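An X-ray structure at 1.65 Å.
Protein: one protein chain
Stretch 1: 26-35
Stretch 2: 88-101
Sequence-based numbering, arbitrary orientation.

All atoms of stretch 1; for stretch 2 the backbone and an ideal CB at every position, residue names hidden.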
ATOM      1  N   ILE A  26       6.548 -11.737  12.974  1.00  8.24           N
ATOM      2  CA  ILE A  26       5.836 -10.471  12.871  1.00  8.46           C
ATOM      3  C   ILE A  26       4.325 -10.641  12.834  1.00  8.35           C
ATOM      4  O   ILE A  26       3.789 -11.274  11.923  1.00  8.43           O
ATOM      5  CB  ILE A  26       6.301  -9.726  11.592  1.00  8.68           C
ATOM      6  CG1 ILE A  26       7.812  -9.484  11.667  1.00  9.68           C
ATOM      7  CG2 ILE A  26       5.548  -8.417  11.429  1.00  9.00           C
ATOM      8  CD1 ILE A  26       8.451  -9.065  10.352  1.00  9.20           C
ATOM      9  N   ALA A  27       3.640 -10.073  13.824  1.00  8.11           N
ATOM     10  CA  ALA A  27       2.185 -10.164  13.879  1.00  7.61           C
ATOM     11  C   ALA A  27       1.557  -8.823  13.510  1.00  9.33           C
ATOM     12  O   ALA A  27       1.843  -7.801  14.136  1.00  7.63           O
ATOM     13  CB  ALA A  27       1.732 -10.587  15.277  1.00  8.46           C
HETATM   14  N   MSE A  28       0.695  -8.840  12.497  1.00  7.90           N
HETATM   15  CA  MSE A  28       0.022  -7.632  12.038  1.00  7.16           C
HETATM   16  C   MSE A  28      -1.483  -7.776  12.233  1.00  6.71           C
HETATM   17  O   MSE A  28      -2.125  -8.615  11.610  1.00  6.97           O
HETATM   18  CB  MSE A  28       0.354  -7.391  10.564  1.00  7.67           C
HETATM   19  CG  MSE A  28       1.865  -7.367  10.285  1.00  8.55           C
HETATM   20 SE   MSE A  28       2.361  -7.017   8.456  1.00 15.39          SE
HETATM   21  CE  MSE A  28       2.303  -5.109   8.480  1.00  7.28           C
ATOM     22  N   LEU A  29      -2.034  -6.952  13.117  1.00  5.67           N
ATOM     23  CA  LEU A  29      -3.457  -6.980  13.407  1.00  5.84           C
ATOM     24  C   LEU A  29      -4.277  -6.425  12.249  1.00  6.94           C
ATOM     25  O   LEU A  29      -3.883  -5.447  11.618  1.00  7.75           O
ATOM     26  CB  LEU A  29      -3.748  -6.150  14.662  1.00  6.87           C
ATOM     27  CG  LEU A  29      -5.216  -5.977  15.062  1.00  4.95           C
ATOM     28  CD1 LEU A  29      -5.749  -7.275  15.652  1.00  7.21           C
ATOM     29  CD2 LEU A  29      -5.332  -4.846  16.084  1.00  7.32           C
ATOM     30  N   VAL A  30      -5.403  -7.069  11.960  1.00  6.97           N
ATOM     31  CA  VAL A  30      -6.313  -6.589  10.923  1.00  6.21           C
ATOM     32  C   VAL A  30      -7.702  -6.651  11.538  1.00  7.07           C
ATOM     33  O   VAL A  30      -7.955  -7.469  12.416  1.00  7.07           O
ATOM     34  CB  VAL A  30      -6.280  -7.438   9.617  1.00  7.14           C
ATOM     35  CG1 VAL A  30      -4.913  -7.328   8.967  1.00  6.04           C
ATOM     36  CG2 VAL A  30      -6.650  -8.890   9.901  1.00  7.54           C
ATOM     37  N   TYR A  31      -8.593  -5.776  11.088  1.00  6.94           N
ATOM     38  CA  TYR A  31      -9.947  -5.731  11.618  1.00  6.60           C
ATOM     39  C   TYR A  31     -10.862  -5.041  10.626  1.00  8.37           C
ATOM     40  O   TYR A  31     -10.400  -4.327   9.737  1.00  8.44           O
ATOM     41  CB  TYR A  31      -9.957  -4.989  12.963  1.00  6.97           C
ATOM     42  CG  TYR A  31      -9.256  -3.644  12.944  1.00  5.02           C
ATOM     43  CD1 TYR A  31      -9.897  -2.504  12.460  1.00  4.72           C
ATOM     44  CD2 TYR A  31      -7.947  -3.516  13.399  1.00  6.62           C
ATOM     45  CE1 TYR A  31      -9.247  -1.265  12.430  1.00  3.79           C
ATOM     46  CE2 TYR A  31      -7.286  -2.283  13.371  1.00  6.52           C
ATOM     47  CZ  TYR A  31      -7.944  -1.166  12.887  1.00  5.49           C
ATOM     48  OH  TYR A  31      -7.304   0.048  12.861  1.00  6.63           O
ATOM     49  N   PRO A  32     -12.178  -5.256  10.754  1.00  8.50           N
ATOM     50  CA  PRO A  32     -13.120  -4.624   9.829  1.00  8.29           C
ATOM     51  C   PRO A  32     -12.987  -3.106   9.853  1.00  7.35           C
ATOM     52  O   PRO A  32     -12.861  -2.507  10.917  1.00  6.75           O
ATOM     53  CB  PRO A  32     -14.480  -5.087  10.352  1.00  9.68           C
ATOM     54  CG  PRO A  32     -14.171  -6.424  10.977  1.00  9.58           C
ATOM     55  CD  PRO A  32     -12.879  -6.136  11.705  1.00  8.58           C
ATOM     56  N   GLY A  33     -12.991  -2.486   8.678  1.00  7.88           N
ATOM     57  CA  GLY A  33     -12.905  -1.039   8.630  1.00  7.68           C
ATOM     58  C   GLY A  33     -11.520  -0.427   8.682  1.00  8.27           C
ATOM     59  O   GLY A  33     -11.387   0.794   8.695  1.00  8.70           O
HETATM   60  N   MSE A  34     -10.484  -1.254   8.724  1.00  7.25           N
HETATM   61  CA  MSE A  34      -9.130  -0.716   8.753  1.00  6.84           C
HETATM   62  C   MSE A  34      -8.834  -0.054   7.406  1.00  8.06           C
HETATM   63  O   MSE A  34      -9.486  -0.359   6.409  1.00  8.37           O
HETATM   64  CB  MSE A  34      -8.124  -1.838   8.988  1.00  8.24           C
HETATM   65  CG  MSE A  34      -8.025  -2.813   7.823  1.00  9.23           C
HETATM   66 SE   MSE A  34      -6.675  -4.137   8.085  1.00 16.53          SE
HETATM   67  CE  MSE A  34      -7.114  -5.283   6.626  1.00  9.94           C
ATOM     68  N   THR A  35      -7.870   0.862   7.382  1.00  6.97           N
ATOM     69  CA  THR A  35      -7.480   1.517   6.142  1.00  7.22           C
ATOM     70  C   THR A  35      -6.419   0.558   5.629  1.00  7.50           C
ATOM     71  O   THR A  35      -5.360   0.433   6.229  1.00  7.45           O
ATOM     72  CB  THR A  35      -6.867   2.913   6.406  1.00  7.27           C
ATOM     73  OG1 THR A  35      -7.852   3.753   7.023  1.00 10.17           O
ATOM     74  CG2 THR A  35      -6.411   3.555   5.099  1.00  9.16           C
ATOM     75  N   UNK A  88       5.016  -6.509  16.915  1.00  7.03           N
ATOM     76  CA  UNK A  88       3.561  -6.502  17.067  1.00  6.33           C
ATOM     77  C   UNK A  88       3.189  -5.220  16.338  1.00  6.46           C
ATOM     78  O   UNK A  88       3.792  -4.180  16.582  1.00  6.78           O
ATOM     79  CB  UNK A  88       3.088  -6.537  18.522  1.00  6.33           C
ATOM     80  N   UNK A  89       2.207  -5.286  15.443  1.00  5.17           N
ATOM     81  CA  UNK A  89       1.828  -4.115  14.656  1.00  6.16           C
ATOM     82  C   UNK A  89       0.326  -3.916  14.533  1.00  6.08           C
ATOM     83  O   UNK A  89      -0.420  -4.879  14.392  1.00  6.59           O
ATOM     84  CB  UNK A  89       2.434  -4.222  13.255  1.00  6.16           C
ATOM     85  N   UNK A  90      -0.107  -2.655  14.565  1.00  5.89           N
ATOM     86  CA  UNK A  90      -1.524  -2.338  14.412  1.00  5.87           C
ATOM     87  C   UNK A  90      -1.730  -1.219  13.399  1.00  6.21           C
ATOM     88  O   UNK A  90      -1.095  -0.165  13.491  1.00  6.72           O
ATOM     89  CB  UNK A  90      -2.131  -1.944  15.760  1.00  5.87           C
ATOM     90  N   UNK A  91      -2.607  -1.445  12.404  1.00  5.90           N
ATOM     91  CA  UNK A  91      -2.899  -0.442  11.376  1.00  6.32           C
ATOM     92  C   UNK A  91      -4.025   0.463  11.864  1.00  6.64           C
ATOM     93  O   UNK A  91      -4.652   0.185  12.895  1.00  6.78           O
ATOM     94  CB  UNK A  91      -3.276  -1.106  10.050  1.00  6.32           C
ATOM     95  N   UNK A  92      -4.284   1.527  11.110  1.00  5.65           N
ATOM     96  CA  UNK A  92      -5.330   2.469  11.466  1.00  6.67           C
ATOM     97  C   UNK A  92      -6.632   2.354  10.685  1.00  7.23           C
ATOM     98  O   UNK A  92      -6.923   1.336  10.057  1.00  8.59           O
ATOM     99  CB  UNK A  92      -4.786   3.889  11.297  1.00  6.67           C
ATOM    100  N   UNK A  93      -7.400   3.438  10.723  1.00  7.24           N
ATOM    101  CA  UNK A  93      -8.697   3.513  10.074  1.00  7.77           C
ATOM    102  C   UNK A  93      -9.505   4.502  10.896  1.00  8.23           C
ATOM    103  O   UNK A  93      -8.920   5.329  11.593  1.00  9.23           O
ATOM    104  CB  UNK A  93      -9.380   2.147   9.977  1.00  7.77           C
ATOM    105  N   UNK A  94     -10.834   4.439  10.841  1.00  8.66           N
ATOM    106  CA  UNK A  94     -11.641   5.372  11.624  1.00  9.69           C
ATOM    107  C   UNK A  94     -12.596   4.647  12.569  1.00  9.74           C
ATOM    108  O   UNK A  94     -12.183   4.186  13.632  1.00  9.10           O
ATOM    109  CB  UNK A  94     -12.433   6.291  10.692  1.00  9.69           C
ATOM    110  N   UNK A  95     -13.868   4.539  12.192  1.00 10.43           N
ATOM    111  CA  UNK A  95     -14.832   3.854  13.050  1.00  9.62           C
ATOM    112  C   UNK A  95     -14.404   2.417  13.338  1.00  9.65           C
ATOM    113  O   UNK A  95     -14.643   1.900  14.430  1.00  9.43           O
ATOM    114  CB  UNK A  95     -16.218   3.866  12.402  1.00  9.62           C
ATOM    115  N   UNK A  96     -13.769   1.776  12.359  1.00  9.17           N
ATOM    116  CA  UNK A  96     -13.316   0.410  12.554  1.00  8.62           C
ATOM    117  C   UNK A  96     -12.215   0.333  13.594  1.00  8.78           C
ATOM    118  O   UNK A  96     -12.108  -0.645  14.337  1.00  8.15           O
ATOM    119  CB  UNK A  96     -12.829  -0.182  11.230  1.00  8.62           C
ATOM    120  N   UNK A  97     -11.393   1.375  13.639  1.00  8.15           N
ATOM    121  CA  UNK A  97     -10.283   1.467  14.579  1.00  7.06           C
ATOM    122  C   UNK A  97     -10.793   1.732  15.995  1.00  8.56           C
ATOM    123  O   UNK A  97     -10.260   1.199  16.969  1.00  9.54           O
ATOM    124  CB  UNK A  97      -9.311   2.568  14.150  1.00  7.06           C
ATOM    125  N   UNK A  98     -11.820   2.571  16.104  1.00  8.67           N
ATOM    126  CA  UNK A  98     -12.404   2.884  17.401  1.00  9.04           C
ATOM    127  C   UNK A  98     -13.044   1.614  17.951  1.00 10.08           C
ATOM    128  O   UNK A  98     -12.972   1.335  19.149  1.00 10.22           O
ATOM    129  CB  UNK A  98     -13.426   4.018  17.294  1.00  9.04           C
ATOM    130  N   UNK A  99     -13.676   0.846  17.068  1.00  8.92           N
ATOM    131  CA  UNK A  99     -14.312  -0.400  17.475  1.00  8.89           C
ATOM    132  C   UNK A  99     -13.246  -1.372  17.971  1.00  9.98           C
ATOM    133  O   UNK A  99     -13.405  -2.006  19.011  1.00 10.49           O
ATOM    134  CB  UNK A  99     -15.109  -1.010  16.320  1.00  8.89           C
ATOM    135  N   UNK A 100     -12.154  -1.491  17.226  1.00  8.83           N
ATOM    136  CA  UNK A 100     -11.076  -2.387  17.625  1.00  9.34           C
ATOM    137  C   UNK A 100     -10.455  -1.948  18.955  1.00  9.21           C
ATOM    138  O   UNK A 100     -10.140  -2.782  19.805  1.00  9.92           O
ATOM    139  CB  UNK A 100     -10.005  -2.442  16.534  1.00  9.34           C
ATOM    140  N   UNK A 101     -10.296  -0.639  19.133  1.00  7.60           N
ATOM    141  CA  UNK A 101      -9.705  -0.092  20.351  1.00  9.50           C
ATOM    142  C   UNK A 101     -10.651  -0.158  21.545  1.00 10.78           C
ATOM    143  O   UNK A 101     -10.262   0.182  22.662  1.00 11.58           O
ATOM    144  CB  UNK A 101      -9.279   1.358  20.115  1.00  9.50           C
TER

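Position 88 continues a strand that runs parallel to strand 26-29. Its CA-to-CB bond points to the same face of the sheet as that of Ala27, which offers only a methyl group. Many apolar residues would suit. The residue is Leu88, and its CD1 comes within 4.4 Å of Ala27 CB.

At 89 the backbone N donates to Ala27 O at 2.9 Å, and its O accepts from Leu29 N at 2.9 Å. The CB lies on the face that carries Met28, a long selenomethionine side chain. A large apolar or aromatic residue could lie along it. Phe89 is found. Met28 CE sits over one face of its ring, 3.7 Å from Phe89 CD2, in a CH-pi contact.

At 90 the CB points sideways, with Leu29 CD2 4.3 Å from the ideal CB. Small or medium apolar residues are plausible. Ala90 keeps just this methyl contact.

The CB of 91 points toward stretch 1, between Leu29, Tyr31 and Met34. The surroundings are mixed: carbonyl oxygens of Leu29 and Thr35, with Met34 SE and the Tyr31 ring adding apolar surface. Phi near -88° permits proline as well as other compact apolar residues. Pro91 is deposited. Its CG lies 4.1 Å from Tyr31 CE2 and 4.2 Å from Met34 SE, and its carbonyl O accepts a hydrogen bond from Tyr31 OH at 2.7 Å.

At 92 a CB would point away, and its backbone angles, -103/-160, do not by themselves require glycine. Small residues fit. Gly92 is present. Its O accepts from Thr35 N at 2.9 Å.

At 93, with phi/psi 151/-157, a CB would jam against the preceding carbonyl, and the ideal CB is 2.7 Å from Gly33 O, a clash. Only glycine suits. Gly93 avoids these clashes; its CA lies 3.2 Å from Thr35 OG1.

The CB of 94 points away from stretch 1, right before a helix. A small polar residue would be usual there. It is Thr94, but its side chain makes no capping bond. Its N donates to water 2 at 3.0 Å, and that water donates to Gly33 O at 2.6 Å.

Position 95 opens the helix, clear of stretch 1. Many residues fit; Asp95 is found.

At 96 the angles are ordinary helix, but the ideal CB lies 2.3 Å from Pro32 O and 2.7 Å from Gly33 CA. Glycine is needed. Gly96 brings its CA to 4.2 Å from Gly33 CA.

The ideal CB of 97 is 3.5 Å from Tyr31 OH. A small polar residue would suit. Thr97 OG1 hydrogen-bonds Tyr31 OH at 2.8 Å.

Positions 98 and 99 have no contact with stretch 1, so many helix formers fit; they are Leu98 and Ala99.

At 100 the CB points at the Tyr31 ring, so a small apolar residue suits. Ala100 CB lies 3.9 Å from Tyr31 CG, over one ring face.

Position 101 is out of reach; it is Ala101.

Stretch 2, residues 88-101: LFAPGGTDGTLAAA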
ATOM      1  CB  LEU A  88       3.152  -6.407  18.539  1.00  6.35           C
ATOM      2  CG  LEU A  88       1.641  -6.291  18.806  1.00  5.58           C
ATOM      3  CD1 LEU A  88       0.892  -7.498  18.226  1.00  7.95           C
ATOM      4  CD2 LEU A  88       1.401  -6.189  20.299  1.00  6.90           C
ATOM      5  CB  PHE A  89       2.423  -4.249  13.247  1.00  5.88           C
ATOM      6  CG  PHE A  89       1.883  -3.253  12.255  1.00  6.43           C
ATOM      7  CD1 PHE A  89       2.508  -2.023  12.070  1.00  7.38           C
ATOM      8  CD2 PHE A  89       0.747  -3.546  11.507  1.00  7.27           C
ATOM      9  CE1 PHE A  89       2.010  -1.101  11.149  1.00  7.41           C
ATOM     10  CE2 PHE A  89       0.239  -2.631  10.586  1.00  7.37           C
ATOM     11  CZ  PHE A  89       0.873  -1.405  10.406  1.00  9.19           C
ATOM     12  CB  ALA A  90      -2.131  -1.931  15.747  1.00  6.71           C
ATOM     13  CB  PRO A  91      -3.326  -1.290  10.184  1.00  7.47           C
ATOM     14  CG  PRO A  91      -4.094  -2.399  10.851  1.00  6.53           C
ATOM     15  CD  PRO A  91      -3.191  -2.749  12.039  1.00  6.30           C
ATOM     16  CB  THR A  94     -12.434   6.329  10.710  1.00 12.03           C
ATOM     17  OG1 THR A  94     -13.225   5.572   9.792  1.00 16.40           O
ATOM     18  CG2 THR A  94     -11.478   7.216   9.927  1.00 14.38           C
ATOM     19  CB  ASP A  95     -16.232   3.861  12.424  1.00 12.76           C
ATOM     20  CG  ASP A  95     -16.914   5.220  12.529  1.00 15.71           C
ATOM     21  OD1 ASP A  95     -16.500   6.034  13.379  1.00 19.74           O
ATOM     22  OD2 ASP A  95     -17.874   5.467  11.772  1.00 19.11           O
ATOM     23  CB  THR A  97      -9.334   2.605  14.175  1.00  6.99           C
ATOM     24  OG1 THR A  97      -8.860   2.375  12.841  1.00  8.34           O
ATOM     25  CG2 THR A  97      -8.153   2.689  15.140  1.00  7.85           C
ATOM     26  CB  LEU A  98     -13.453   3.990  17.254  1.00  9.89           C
ATOM     27  CG  LEU A  98     -12.914   5.341  16.771  1.00  9.37           C
ATOM     28  CD1 LEU A  98     -14.074   6.267  16.428  1.00 11.02           C
ATOM     29  CD2 LEU A  98     -12.030   5.956  17.859  1.00 10.68           C
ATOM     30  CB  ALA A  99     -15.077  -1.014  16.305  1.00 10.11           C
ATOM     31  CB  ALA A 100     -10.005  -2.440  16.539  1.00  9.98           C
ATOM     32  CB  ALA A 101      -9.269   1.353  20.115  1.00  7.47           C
TER
HETATM   33  O   HOH W   1     -13.082  -3.098  13.727  1.00 11.15           O
HETATM   34  O   HOH W   2     -12.991   2.550   9.811  1.00 12.02           O
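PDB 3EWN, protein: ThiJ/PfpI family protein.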